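Local atomic coordinates of type IV pilus assembly protein PilF (Thermus thermophilus HB8, PDB entry 5OIU), a protein that probably hydrolyses ATP as a hexameric AAA+ motor that powers assembly of type IV pili. Residues C[132-137]-C[143-148]; C[156-161]-C[271-276]. All blocks are in the same frame, centred on the assembly; numbering follows the deposited sequence.

Contact 1 of 2, residues C[132-137]-C[143-148]; sequences ERFKEV and GIFLIT
Phe134 and Val137 of helix 128-138 pack against Phe145 of strand 143-148 in a buried, wholly apolar helix-on-sheet contact. The strand is an inner one of the mixed sheet of the P-loop NTPase core, between strands 238-243 and 269-281, and runs directly into the nucleotide-binding loop. The two helix residues lie three positions apart, so both can reach the same phenylalanine, but they address different parts of its ring. Val137 comes over one face: its CG1 stands 4.0 Å from the centroid of the Phe145 ring, 18° off the normal, in a CH-pi contact. The methyl is displaced toward the rim, with Val137 CG1 3.8 Å from Phe145 CD1. Phe134 instead meets the ring edge, with Phe134 CE1 3.9 Å from Phe145 CE2 and close to the Phe145 plane, while the Phe134 ring itself is turned obliquely to that atom. Phe145 projects to the helix with CG anti to the backbone N (chi1 177°), and its side chain crosses those of Phe134 and Val137 at roughly right angles. Ile162 of the neighbouring helix 155-166 touches both phenylalanines, and Ile270 and Leu273 of the adjoining strand also border Phe145. On the helix side Phe134 stacks with Phe126, while Phe134 and Val137 reach strand 328-336 at Leu334 and Val336. Methyl and aromatic C-H groups alone bridge the two segments, so cohesion here rests on dispersion and on exclusion of water, and the rotation of the Phe145 ring is probably limited by shape, with a methyl on its face and an aromatic carbon at its edge.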
ATOM      1  N   GLU C 132      21.895   6.873 -29.859  1.00 45.94           N
ATOM      2  CA  GLU C 132      21.266   5.983 -30.829  1.00 50.29           C
ATOM      3  C   GLU C 132      19.983   5.379 -30.276  1.00 49.35           C
ATOM      4  O   GLU C 132      19.011   5.190 -31.013  1.00 52.41           O
ATOM      5  CB  GLU C 132      22.241   4.881 -31.246  1.00 52.06           C
ATOM      6  CG  GLU C 132      23.536   5.399 -31.846  1.00 57.61           C
ATOM      7  CD  GLU C 132      23.326   6.235 -33.107  1.00 65.23           C
ATOM      8  OE1 GLU C 132      22.276   6.079 -33.773  1.00 64.33           O
ATOM      9  OE2 GLU C 132      24.225   7.046 -33.440  1.00 66.62           O
ATOM     10  N   ARG C 133      19.955   5.062 -28.986  1.00 48.97           N
ATOM     11  CA  ARG C 133      18.703   4.600 -28.413  1.00 49.10           C
ATOM     12  C   ARG C 133      17.714   5.753 -28.290  1.00 43.76           C
ATOM     13  O   ARG C 133      16.500   5.542 -28.388  1.00 44.43           O
ATOM     14  CB  ARG C 133      18.983   3.892 -27.079  1.00 50.72           C
ATOM     15  CG  ARG C 133      20.143   2.884 -27.183  1.00 56.98           C
ATOM     16  CD  ARG C 133      19.968   1.621 -26.322  1.00 71.66           C
ATOM     17  NE  ARG C 133      19.202   1.859 -25.096  1.00 85.23           N
ATOM     18  CZ  ARG C 133      19.384   1.208 -23.940  1.00 81.40           C
ATOM     19  NH1 ARG C 133      20.317   0.261 -23.847  1.00 76.77           N
ATOM     20  NH2 ARG C 133      18.640   1.517 -22.870  1.00 66.12           N
ATOM     21  N   PHE C 134      18.217   6.985 -28.182  1.00 44.46           N
ATOM     22  CA  PHE C 134      17.354   8.162 -28.088  1.00 41.49           C
ATOM     23  C   PHE C 134      16.633   8.428 -29.402  1.00 42.43           C
ATOM     24  O   PHE C 134      15.414   8.657 -29.416  1.00 42.88           O
ATOM     25  CB  PHE C 134      18.194   9.370 -27.677  1.00 40.14           C
ATOM     26  CG  PHE C 134      17.462  10.685 -27.742  1.00 39.96           C
ATOM     27  CD1 PHE C 134      16.454  10.977 -26.841  1.00 33.56           C
ATOM     28  CD2 PHE C 134      17.811  11.647 -28.681  1.00 34.68           C
ATOM     29  CE1 PHE C 134      15.795  12.193 -26.891  1.00 34.14           C
ATOM     30  CE2 PHE C 134      17.154  12.872 -28.730  1.00 35.64           C
ATOM     31  CZ  PHE C 134      16.148  13.145 -27.838  1.00 35.16           C
ATOM     32  N   LYS C 135      17.388   8.451 -30.511  1.00 44.90           N
ATOM     33  CA  LYS C 135      16.807   8.538 -31.852  1.00 45.48           C
ATOM     34  C   LYS C 135      15.757   7.456 -32.058  1.00 44.89           C
ATOM     35  O   LYS C 135      14.695   7.688 -32.651  1.00 44.14           O
ATOM     36  CB  LYS C 135      17.904   8.381 -32.911  1.00 43.46           C
ATOM     37  CG  LYS C 135      18.523   9.656 -33.439  1.00 48.01           C
ATOM     38  CD  LYS C 135      19.617   9.330 -34.475  1.00 54.14           C
ATOM     39  CE  LYS C 135      19.082   8.494 -35.638  1.00 52.67           C
ATOM     40  NZ  LYS C 135      20.166   8.044 -36.559  1.00 53.58           N
ATOM     41  N   GLU C 136      16.051   6.256 -31.583  1.00 44.15           N
ATOM     42  CA  GLU C 136      15.131   5.155 -31.767  1.00 47.99           C
ATOM     43  C   GLU C 136      13.852   5.356 -30.959  1.00 44.82           C
ATOM     44  O   GLU C 136      12.770   4.997 -31.427  1.00 46.86           O
ATOM     45  CB  GLU C 136      15.858   3.864 -31.411  1.00 47.61           C
ATOM     46  CG  GLU C 136      15.000   2.646 -31.309  1.00 54.48           C
ATOM     47  CD  GLU C 136      15.842   1.433 -31.002  1.00 73.16           C
ATOM     48  OE1 GLU C 136      17.095   1.580 -31.035  1.00 67.26           O
ATOM     49  OE2 GLU C 136      15.258   0.346 -30.746  1.00 87.97           O
ATOM     50  N   VAL C 137      13.932   5.965 -29.775  1.00 45.90           N
ATOM     51  CA  VAL C 137      12.710   6.217 -29.009  1.00 44.66           C
ATOM     52  C   VAL C 137      11.816   7.219 -29.733  1.00 41.30           C
ATOM     53  O   VAL C 137      10.616   6.978 -29.920  1.00 34.19           O
ATOM     54  CB  VAL C 137      13.043   6.694 -27.587  1.00 43.00           C
ATOM     55  CG1 VAL C 137      11.758   7.043 -26.836  1.00 43.46           C
ATOM     56  CG2 VAL C 137      13.800   5.625 -26.850  1.00 45.60           C
ATOM     57  N   GLY C 143       3.007   6.289 -28.748  1.00 35.24           N
ATOM     58  CA  GLY C 143       3.480   6.173 -27.385  1.00 38.84           C
ATOM     59  C   GLY C 143       3.734   7.540 -26.765  1.00 40.80           C
ATOM     60  O   GLY C 143       3.752   8.579 -27.435  1.00 35.76           O
ATOM     61  N   ILE C 144       3.904   7.526 -25.447  1.00 36.94           N
ATOM     62  CA  ILE C 144       4.215   8.733 -24.687  1.00 36.32           C
ATOM     63  C   ILE C 144       5.670   8.661 -24.258  1.00 35.00           C
ATOM     64  O   ILE C 144       6.113   7.663 -23.676  1.00 39.31           O
ATOM     65  CB  ILE C 144       3.271   8.926 -23.487  1.00 36.51           C
ATOM     66  CG1 ILE C 144       3.631  10.184 -22.710  1.00 31.23           C
ATOM     67  CG2 ILE C 144       3.209   7.684 -22.592  1.00 34.89           C
ATOM     68  CD1 ILE C 144       2.409  10.847 -22.097  1.00 28.29           C
ATOM     69  N   PHE C 145       6.424   9.691 -24.607  1.00 33.08           N
ATOM     70  CA  PHE C 145       7.828   9.823 -24.247  1.00 35.53           C
ATOM     71  C   PHE C 145       7.923  10.977 -23.262  1.00 34.04           C
ATOM     72  O   PHE C 145       7.477  12.086 -23.567  1.00 32.20           O
ATOM     73  CB  PHE C 145       8.671  10.063 -25.495  1.00 32.67           C
ATOM     74  CG  PHE C 145      10.096  10.288 -25.217  1.00 34.48           C
ATOM     75  CD1 PHE C 145      10.738   9.562 -24.239  1.00 37.05           C
ATOM     76  CD2 PHE C 145      10.808  11.235 -25.935  1.00 35.23           C
ATOM     77  CE1 PHE C 145      12.062   9.775 -23.960  1.00 35.88           C
ATOM     78  CE2 PHE C 145      12.141  11.452 -25.665  1.00 34.39           C
ATOM     79  CZ  PHE C 145      12.772  10.718 -24.684  1.00 34.94           C
ATOM     80  N   LEU C 146       8.426  10.699 -22.062  1.00 38.17           N
ATOM     81  CA  LEU C 146       8.422  11.673 -20.972  1.00 38.49           C
ATOM     82  C   LEU C 146       9.796  12.297 -20.835  1.00 33.46           C
ATOM     83  O   LEU C 146      10.798  11.578 -20.753  1.00 36.52           O
ATOM     84  CB  LEU C 146       8.022  11.031 -19.645  1.00 37.39           C
ATOM     85  CG  LEU C 146       6.595  10.524 -19.507  1.00 37.65           C
ATOM     86  CD1 LEU C 146       6.375   9.968 -18.099  1.00 31.93           C
ATOM     87  CD2 LEU C 146       5.609  11.642 -19.839  1.00 34.28           C
ATOM     88  N   ILE C 147       9.841  13.627 -20.839  1.00 36.79           N
ATOM     89  CA  ILE C 147      11.063  14.381 -20.563  1.00 39.75           C
ATOM     90  C   ILE C 147      10.967  14.908 -19.145  1.00 36.91           C
ATOM     91  O   ILE C 147       9.997  15.585 -18.788  1.00 37.50           O
ATOM     92  CB  ILE C 147      11.271  15.550 -21.543  1.00 39.15           C
ATOM     93  CG1 ILE C 147      11.026  15.137 -23.002  1.00 33.15           C
ATOM     94  CG2 ILE C 147      12.651  16.183 -21.301  1.00 32.70           C
ATOM     95  CD1 ILE C 147      11.928  14.068 -23.502  1.00 35.93           C
ATOM     96  N   THR C 148      11.979  14.636 -18.349  1.00 38.41           N
ATOM     97  CA  THR C 148      11.834  14.841 -16.924  1.00 42.67           C
ATOM     98  C   THR C 148      13.119  15.423 -16.350  1.00 43.61           C
ATOM     99  O   THR C 148      14.226  15.208 -16.864  1.00 38.51           O
ATOM    100  CB  THR C 148      11.422  13.511 -16.230  1.00 43.97           C
ATOM    101  OG1 THR C 148      10.915  13.766 -14.911  1.00 49.50           O
ATOM    102  CG2 THR C 148      12.578  12.550 -16.132  1.00 36.16           C
TER

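Contact 2 of 2, residues C[156-161]-C[271-276]; sequences SFTTFS and GVLSQR. With MG (magnesium ion), chain R; ATP (adenosine-5'-triphosphate), chain Q.
The side chains of Thr158 and Gln275 run alongside each other, pointing opposite ways, which brings hydroxyl and amide side by side. Thr158 OG1 donates to Gln275 OE1 at 2.7 Å, lying in the carbonyl plane on a lone pair, with a C=O...donor angle of 110°. Gln275 CG is wedged between the two backbone arms (chi1 61°), and from there the chain runs straight out to the amide. Thr158 CG2 meets Leu273 CD2 tip to tip at 3.9 Å. Helix 155-166 is the one that follows the Walker A P-loop, and strand 269-281 lies beneath it in the sheet. Gln275 NE2 bonds to Ser153 O in that loop, so one amide ties both loop and helix to the strand. A leucine in place of Gln275 would probably leave Thr158 OG1 without its short acceptor and Ser153 O without this donor, in a buried setting. Ser156 OG binds the magnesium ion at 2.2 Å, completing six ligands with ATP O2G, ATP O2B and three waters, while Ser156 N donates to ATP O2B at 2.8 Å. Phe157 N donates to ATP O1A at 2.8 Å, and the Phe157 ring has ATP N7 at an oblique position, 3.4 Å from Phe157 CD2.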
ATOM      1  N   SER C 156      12.245  21.845 -21.809  1.00 39.17           N
ATOM      2  CA  SER C 156      11.616  22.414 -22.992  1.00 37.31           C
ATOM      3  C   SER C 156      12.603  22.527 -24.153  1.00 38.46           C
ATOM      4  O   SER C 156      12.238  22.310 -25.314  1.00 38.31           O
ATOM      5  CB  SER C 156      11.007  23.761 -22.649  1.00 34.11           C
ATOM      6  OG  SER C 156       9.864  23.534 -21.865  1.00 43.52           O
ATOM      7  N   PHE C 157      13.857  22.851 -23.865  1.00 38.80           N
ATOM      8  CA  PHE C 157      14.845  22.964 -24.928  1.00 39.54           C
ATOM      9  C   PHE C 157      15.057  21.622 -25.611  1.00 36.43           C
ATOM     10  O   PHE C 157      15.107  21.542 -26.842  1.00 38.29           O
ATOM     11  CB  PHE C 157      16.146  23.494 -24.344  1.00 35.43           C
ATOM     12  CG  PHE C 157      17.141  23.950 -25.357  1.00 38.44           C
ATOM     13  CD1 PHE C 157      17.074  25.237 -25.887  1.00 44.95           C
ATOM     14  CD2 PHE C 157      18.202  23.121 -25.726  1.00 37.98           C
ATOM     15  CE1 PHE C 157      18.033  25.693 -26.799  1.00 45.85           C
ATOM     16  CE2 PHE C 157      19.164  23.565 -26.629  1.00 43.18           C
ATOM     17  CZ  PHE C 157      19.081  24.854 -27.171  1.00 41.52           C
ATOM     18  N   THR C 158      15.173  20.549 -24.825  1.00 34.09           N
ATOM     19  CA  THR C 158      15.272  19.210 -25.406  1.00 35.70           C
ATOM     20  C   THR C 158      14.012  18.855 -26.193  1.00 37.57           C
ATOM     21  O   THR C 158      14.094  18.342 -27.317  1.00 35.99           O
ATOM     22  CB  THR C 158      15.521  18.186 -24.295  1.00 33.90           C
ATOM     23  OG1 THR C 158      16.869  18.315 -23.849  1.00 34.77           O
ATOM     24  CG2 THR C 158      15.267  16.748 -24.777  1.00 33.36           C
ATOM     25  N   THR C 159      12.843  19.155 -25.622  1.00 34.32           N
ATOM     26  CA  THR C 159      11.568  18.806 -26.241  1.00 39.09           C
ATOM     27  C   THR C 159      11.439  19.400 -27.639  1.00 41.09           C
ATOM     28  O   THR C 159      11.069  18.703 -28.593  1.00 33.80           O
ATOM     29  CB  THR C 159      10.428  19.286 -25.347  1.00 37.82           C
ATOM     30  OG1 THR C 159      10.371  18.456 -24.166  1.00 37.28           O
ATOM     31  CG2 THR C 159       9.121  19.255 -26.096  1.00 28.83           C
ATOM     32  N   PHE C 160      11.770  20.688 -27.784  1.00 41.99           N
ATOM     33  CA  PHE C 160      11.574  21.351 -29.067  1.00 40.81           C
ATOM     34  C   PHE C 160      12.600  20.912 -30.094  1.00 42.01           C
ATOM     35  O   PHE C 160      12.285  20.839 -31.289  1.00 36.27           O
ATOM     36  CB  PHE C 160      11.588  22.851 -28.870  1.00 38.04           C
ATOM     37  CG  PHE C 160      10.275  23.369 -28.448  1.00 44.50           C
ATOM     38  CD1 PHE C 160       9.275  23.589 -29.386  1.00 46.15           C
ATOM     39  CD2 PHE C 160       9.995  23.557 -27.106  1.00 44.17           C
ATOM     40  CE1 PHE C 160       8.025  24.042 -28.991  1.00 46.73           C
ATOM     41  CE2 PHE C 160       8.749  24.012 -26.703  1.00 48.31           C
ATOM     42  CZ  PHE C 160       7.762  24.258 -27.645  1.00 47.05           C
ATOM     43  N   SER C 161      13.815  20.592 -29.646  1.00 40.37           N
ATOM     44  CA  SER C 161      14.770  19.918 -30.514  1.00 36.43           C
ATOM     45  C   SER C 161      14.182  18.636 -31.097  1.00 39.23           C
ATOM     46  O   SER C 161      14.322  18.370 -32.294  1.00 37.85           O
ATOM     47  CB  SER C 161      16.035  19.615 -29.729  1.00 36.27           C
ATOM     48  OG  SER C 161      17.044  19.157 -30.593  1.00 41.08           O
ATOM     49  N   GLY C 271       9.413   5.584 -23.231  1.00 40.26           N
ATOM     50  CA  GLY C 271      10.684   5.902 -22.611  1.00 37.60           C
ATOM     51  C   GLY C 271      10.568   7.124 -21.728  1.00 38.82           C
ATOM     52  O   GLY C 271       9.598   7.893 -21.813  1.00 38.13           O
ATOM     53  N   VAL C 272      11.577   7.281 -20.865  1.00 37.85           N
ATOM     54  CA  VAL C 272      11.690   8.435 -19.981  1.00 39.08           C
ATOM     55  C   VAL C 272      13.097   8.993 -20.097  1.00 40.24           C
ATOM     56  O   VAL C 272      14.078   8.252 -19.967  1.00 40.93           O
ATOM     57  CB  VAL C 272      11.374   8.088 -18.514  1.00 39.01           C
ATOM     58  CG1 VAL C 272      11.361   9.349 -17.669  1.00 31.12           C
ATOM     59  CG2 VAL C 272      10.030   7.397 -18.418  1.00 42.63           C
ATOM     60  N   LEU C 273      13.199  10.291 -20.344  1.00 36.40           N
ATOM     61  CA  LEU C 273      14.477  10.983 -20.360  1.00 36.14           C
ATOM     62  C   LEU C 273      14.539  11.900 -19.151  1.00 40.40           C
ATOM     63  O   LEU C 273      13.671  12.767 -18.990  1.00 40.55           O
ATOM     64  CB  LEU C 273      14.656  11.797 -21.634  1.00 33.28           C
ATOM     65  CG  LEU C 273      15.976  12.535 -21.564  1.00 34.96           C
ATOM     66  CD1 LEU C 273      17.081  11.526 -21.778  1.00 38.51           C
ATOM     67  CD2 LEU C 273      16.020  13.618 -22.612  1.00 34.30           C
ATOM     68  N   SER C 274      15.558  11.712 -18.315  1.00 38.84           N
ATOM     69  CA  SER C 274      15.856  12.609 -17.208  1.00 38.00           C
ATOM     70  C   SER C 274      17.124  13.381 -17.507  1.00 32.80           C
ATOM     71  O   SER C 274      18.097  12.807 -18.004  1.00 37.83           O
ATOM     72  CB  SER C 274      16.045  11.845 -15.896  1.00 41.82           C
ATOM     73  OG  SER C 274      16.004  12.751 -14.820  1.00 40.14           O
ATOM     74  N   GLN C 275      17.143  14.671 -17.189  1.00 28.78           N
ATOM     75  CA  GLN C 275      18.373  15.381 -17.493  1.00 33.23           C
ATOM     76  C   GLN C 275      18.699  16.458 -16.458  1.00 34.20           C
ATOM     77  O   GLN C 275      17.867  16.850 -15.635  1.00 31.30           O
ATOM     78  CB  GLN C 275      18.324  15.972 -18.911  1.00 41.24           C
ATOM     79  CG  GLN C 275      17.236  16.991 -19.214  1.00 31.38           C
ATOM     80  CD  GLN C 275      17.387  17.517 -20.649  1.00 37.43           C
ATOM     81  OE1 GLN C 275      17.140  16.800 -21.622  1.00 33.50           O
ATOM     82  NE2 GLN C 275      17.823  18.761 -20.777  1.00 35.32           N
ATOM     83  N   ARG C 276      19.956  16.902 -16.515  1.00 31.27           N
ATOM     84  CA  ARG C 276      20.497  17.987 -15.709  1.00 38.58           C
ATOM     85  C   ARG C 276      21.361  18.885 -16.585  1.00 37.25           C
ATOM     86  O   ARG C 276      21.935  18.443 -17.587  1.00 37.35           O
ATOM     87  CB  ARG C 276      21.363  17.472 -14.544  1.00 36.69           C
ATOM     88  CG  ARG C 276      20.652  16.558 -13.612  1.00 34.54           C
ATOM     89  CD  ARG C 276      19.480  17.270 -12.969  1.00 32.56           C
ATOM     90  NE  ARG C 276      19.059  16.518 -11.795  1.00 41.76           N
ATOM     91  CZ  ARG C 276      18.248  15.465 -11.851  1.00 50.12           C
ATOM     92  NH1 ARG C 276      17.739  15.071 -13.028  1.00 43.49           N
ATOM     93  NH2 ARG C 276      17.934  14.815 -10.733  1.00 44.11           N
TER
HETATM   94 MG    MG R 502      10.180  24.117 -19.743  1.00 47.16          MG
HETATM   95  PG  ATP Q 501      11.214  24.973 -16.757  1.00 47.22           P
HETATM   96  O1G ATP Q 501      11.412  24.121 -15.508  1.00 43.15           O
HETATM   97  O2G ATP Q 501      10.108  24.483 -17.668  1.00 51.41           O
HETATM   98  O3G ATP Q 501      11.124  26.456 -16.503  1.00 50.20           O
HETATM   99  PB  ATP Q 501      13.092  23.723 -18.540  1.00 43.61           P
HETATM  100  O1B ATP Q 501      13.367  22.510 -17.689  1.00 38.43           O
HETATM  101  O2B ATP Q 501      12.157  23.649 -19.725  1.00 44.63           O
HETATM  102  O3B ATP Q 501      12.601  24.927 -17.594  1.00 37.20           O
HETATM  103  PA  ATP Q 501      14.575  25.237 -20.394  1.00 44.46           P
HETATM  104  O1A ATP Q 501      14.563  24.588 -21.752  1.00 44.10           O
HETATM  105  O2A ATP Q 501      13.601  26.359 -20.123  1.00 52.17           O
HETATM  106  O3A ATP Q 501      14.492  24.222 -19.147  1.00 36.64           O
HETATM  107  O5' ATP Q 501      16.076  25.785 -20.263  1.00 51.67           O
HETATM  108  C5' ATP Q 501      16.520  26.524 -19.127  1.00 45.67           C
HETATM  109  C4' ATP Q 501      17.779  27.266 -19.558  1.00 47.91           C
HETATM  110  O4' ATP Q 501      18.834  26.347 -19.863  1.00 38.08           O
HETATM  111  C3' ATP Q 501      17.498  28.069 -20.813  1.00 48.62           C
HETATM  112  O3' ATP Q 501      18.156  29.331 -20.590  1.00 58.32           O
HETATM  113  C2' ATP Q 501      18.109  27.218 -21.922  1.00 45.41           C
HETATM  114  O2' ATP Q 501      18.500  27.956 -23.095  1.00 47.55           O
HETATM  115  C1' ATP Q 501      19.262  26.504 -21.212  1.00 40.76           C
HETATM  116  N9  ATP Q 501      19.545  25.162 -21.758  1.00 43.85           N
HETATM  117  C8  ATP Q 501      18.618  24.196 -21.945  1.00 41.81           C
HETATM  118  N7  ATP Q 501      19.187  23.070 -22.449  1.00 36.81           N
HETATM  119  C5  ATP Q 501      20.500  23.305 -22.602  1.00 35.97           C
HETATM  120  C6  ATP Q 501      21.663  22.530 -23.089  1.00 37.59           C
HETATM  121  N6  ATP Q 501      21.527  21.255 -23.534  1.00 35.66           N
HETATM  122  N1  ATP Q 501      22.869  23.137 -23.077  1.00 38.36           N
HETATM  123  C2  ATP Q 501      23.008  24.403 -22.634  1.00 43.36           C
HETATM  124  N3  ATP Q 501      21.995  25.167 -22.174  1.00 43.40           N
HETATM  125  C4  ATP Q 501      20.734  24.685 -22.134  1.00 39.20           C
HETATM  126  O   HOH W   1      10.962  25.930 -20.074  1.00 44.55           O
HETATM  127  O   HOH W   2       8.204  24.854 -20.045  1.00 34.65           O
HETATM  128  O   HOH W   3       9.213  22.564 -19.129  1.00 45.06           O

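The centres of contacts 1 and 2 lie about 9 Å apart, and the two are joined through neighbouring parallel strands: Thr148 N probably bonds to Leu273 O at 2.6 Å, and Leu273 N to Leu146 O at 2.8 Å. Helix 155-166 also follows strand 143-148 directly in the chain, across the P-loop. Leu273 is the residue shared by both clusters. Segment 156-161 supplies Ser156 OG to the magnesium ion and the amides of Ser156 and Phe157 to the phosphates, whereas the Phe134 side chain of contact 1 stays about 11 Å from the nucleotide; contact 1 is buried apolar packing farther from ATP, sharing the strand that leads into the P-loop.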